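Local structure of protein ninB (Enterobacteria phage lambda, 1PC6) at residues W66-A69 / E70-K73. The protein probably acts in phage genetic recombination, as the lambda Orf protein with functional similarities to Escherichia coli RecFOR in initiating genetic exchange. Residues are numbered along the deposited sequence; the frame is centred on the assembly and turned at random.
Sequences WLDA and ESWK. With BME (beta-mercaptoethanol), chain C.
E70 lays its CB beside the carboxylate of D68, 3.7 Å from OD1. The rest of the E70 chain runs out to the second subunit, where OE2 forms a salt bridge with R103 of that subunit. D68 OD1 reaches the same arginine, which probably offsets the like charges of the two acids. The S71 CB points toward the loop and packs on L67 CB at 3.8 Å. OG stands anti to the carbonyl carbon (chi1 -59°), which brings it 3.2 Å from both D68 OD1 and D68 OD2. Both links are weak. D68 is the N-cap residue of helix 69-80, and the turn opens this helix at the subunit interface, where S71 also packs on I97 of the second subunit. W72 N closes the first helical turn with a hydrogen bond to D68 O (3.0 Å). W72 NE1 lies 3.6 Å from L67 CB. L67 CD1 sits over one face of the indole, nearer its border than its middle. At the ring edge, in plane, a water accepts from W72 NE1 (3.0 Å) and from L67 N (2.8 Å), tying the buried indole to the loop. K73 N hydrogen-bonds to A69 O at 2.9 Å. The K73 chain bends at its end, and NZ hydrogen-bonds to T101 OG1 and weakly to a beta-mercaptoethanol molecule, probably from the crystallisation liquor.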
ATOM      1  N   TRP A  66     -16.246  11.228 -12.332  1.00 56.77           N
ATOM      2  CA  TRP A  66     -16.187  10.502 -11.089  1.00 55.30           C
ATOM      3  C   TRP A  66     -14.820   9.892 -10.889  1.00 53.73           C
ATOM      4  O   TRP A  66     -14.259   9.278 -11.790  1.00 53.97           O
ATOM      5  CB  TRP A  66     -17.258   9.425 -11.072  1.00 57.00           C
ATOM      6  CG  TRP A  66     -18.624   9.996 -11.257  1.00 56.82           C
ATOM      7  CD1 TRP A  66     -19.193  10.378 -12.431  1.00 56.68           C
ATOM      8  CD2 TRP A  66     -19.581  10.296 -10.229  1.00 55.78           C
ATOM      9  NE1 TRP A  66     -20.444  10.898 -12.204  1.00 57.74           N
ATOM     10  CE2 TRP A  66     -20.707  10.858 -10.860  1.00 57.17           C
ATOM     11  CE3 TRP A  66     -19.595  10.145  -8.838  1.00 55.50           C
ATOM     12  CZ2 TRP A  66     -21.842  11.273 -10.143  1.00 56.71           C
ATOM     13  CZ3 TRP A  66     -20.723  10.559  -8.128  1.00 54.99           C
ATOM     14  CH2 TRP A  66     -21.826  11.114  -8.783  1.00 55.33           C
ATOM     15  N   LEU A  67     -14.276  10.075  -9.697  1.00 52.48           N
ATOM     16  CA  LEU A  67     -12.963   9.551  -9.385  1.00 51.57           C
ATOM     17  C   LEU A  67     -13.082   8.400  -8.414  1.00 53.01           C
ATOM     18  O   LEU A  67     -13.994   8.366  -7.589  1.00 53.93           O
ATOM     19  CB  LEU A  67     -12.113  10.642  -8.761  1.00 47.74           C
ATOM     20  CG  LEU A  67     -12.164  11.956  -9.511  1.00 44.44           C
ATOM     21  CD1 LEU A  67     -11.277  12.949  -8.789  1.00 40.59           C
ATOM     22  CD2 LEU A  67     -11.727  11.747 -10.954  1.00 39.25           C
ATOM     23  N   ASP A  68     -12.149   7.462  -8.514  1.00 54.57           N
ATOM     24  CA  ASP A  68     -12.142   6.309  -7.633  1.00 57.38           C
ATOM     25  C   ASP A  68     -11.470   6.689  -6.330  1.00 56.60           C
ATOM     26  O   ASP A  68     -10.871   7.750  -6.232  1.00 57.87           O
ATOM     27  CB  ASP A  68     -11.422   5.139  -8.309  1.00 62.54           C
ATOM     28  CG  ASP A  68     -10.224   5.580  -9.119  1.00 67.94           C
ATOM     29  OD1 ASP A  68      -9.084   5.321  -8.669  1.00 69.79           O
ATOM     30  OD2 ASP A  68     -10.426   6.189 -10.198  1.00 71.69           O
ATOM     31  N   ALA A  69     -11.573   5.829  -5.325  1.00 55.73           N
ATOM     32  CA  ALA A  69     -10.981   6.123  -4.024  1.00 54.51           C
ATOM     33  C   ALA A  69      -9.513   6.518  -4.077  1.00 53.40           C
ATOM     34  O   ALA A  69      -9.092   7.445  -3.389  1.00 52.95           O
ATOM     35  CB  ALA A  69     -11.162   4.933  -3.090  1.00 54.87           C
ATOM     36  N   GLU A  70      -8.732   5.820  -4.892  1.00 54.37           N
ATOM     37  CA  GLU A  70      -7.307   6.110  -4.987  1.00 55.04           C
ATOM     38  C   GLU A  70      -7.086   7.525  -5.473  1.00 53.28           C
ATOM     39  O   GLU A  70      -6.296   8.276  -4.905  1.00 53.44           O
ATOM     40  CB  GLU A  70      -6.620   5.133  -5.941  1.00 59.60           C
ATOM     41  CG  GLU A  70      -6.866   3.664  -5.624  1.00 66.70           C
ATOM     42  CD  GLU A  70      -5.749   2.763  -6.124  1.00 70.36           C
ATOM     43  OE1 GLU A  70      -4.612   2.917  -5.622  1.00 71.42           O
ATOM     44  OE2 GLU A  70      -6.007   1.909  -7.008  1.00 71.78           O
ATOM     45  N   SER A  71      -7.795   7.878  -6.536  1.00 51.56           N
ATOM     46  CA  SER A  71      -7.697   9.200  -7.115  1.00 48.83           C
ATOM     47  C   SER A  71      -8.104  10.257  -6.094  1.00 48.25           C
ATOM     48  O   SER A  71      -7.501  11.324  -6.046  1.00 50.25           O
ATOM     49  CB  SER A  71      -8.587   9.298  -8.360  1.00 49.44           C
ATOM     50  OG  SER A  71      -8.225   8.341  -9.348  1.00 49.50           O
ATOM     51  N   TRP A  72      -9.123   9.977  -5.281  1.00 45.99           N
ATOM     52  CA  TRP A  72      -9.556  10.943  -4.272  1.00 41.83           C
ATOM     53  C   TRP A  72      -8.528  11.081  -3.149  1.00 42.31           C
ATOM     54  O   TRP A  72      -8.426  12.142  -2.524  1.00 41.70           O
ATOM     55  CB  TRP A  72     -10.917  10.563  -3.680  1.00 39.93           C
ATOM     56  CG  TRP A  72     -12.108  11.119  -4.424  1.00 39.50           C
ATOM     57  CD1 TRP A  72     -12.995  10.421  -5.196  1.00 37.97           C
ATOM     58  CD2 TRP A  72     -12.542  12.486  -4.460  1.00 37.50           C
ATOM     59  NE1 TRP A  72     -13.951  11.265  -5.706  1.00 37.38           N
ATOM     60  CE2 TRP A  72     -13.696  12.538  -5.268  1.00 37.84           C
ATOM     61  CE3 TRP A  72     -12.069  13.671  -3.887  1.00 36.39           C
ATOM     62  CZ2 TRP A  72     -14.384  13.733  -5.517  1.00 37.44           C
ATOM     63  CZ3 TRP A  72     -12.752  14.856  -4.134  1.00 34.43           C
ATOM     64  CH2 TRP A  72     -13.898  14.877  -4.941  1.00 34.15           C
ATOM     65  N   LYS A  73      -7.760  10.024  -2.883  1.00 42.05           N
ATOM     66  CA  LYS A  73      -6.751  10.104  -1.831  1.00 43.19           C
ATOM     67  C   LYS A  73      -5.724  11.148  -2.259  1.00 42.84           C
ATOM     68  O   LYS A  73      -5.286  11.969  -1.458  1.00 41.76           O
ATOM     69  CB  LYS A  73      -6.086   8.740  -1.608  1.00 45.16           C
ATOM     70  CG  LYS A  73      -5.180   8.693  -0.384  1.00 47.21           C
ATOM     71  CD  LYS A  73      -4.824   7.262   0.009  1.00 52.43           C
ATOM     72  CE  LYS A  73      -3.787   6.599  -0.908  1.00 55.23           C
ATOM     73  NZ  LYS A  73      -2.368   6.943  -0.578  1.00 56.82           N
TER
HETATM   74  C1  BME C 300      -1.973   9.832  -1.603  1.00 85.41           C
HETATM   75  C2  BME C 300      -1.491  10.989  -2.491  1.00 84.47           C
HETATM   76  O1  BME C 300      -2.967   9.091  -2.284  1.00 83.30           O
HETATM   77  S2  BME C 300      -0.784  10.340  -4.030  1.00 88.00           S
HETATM   78  O   HOH W   1     -16.081  10.771  -7.688  1.00 39.59           O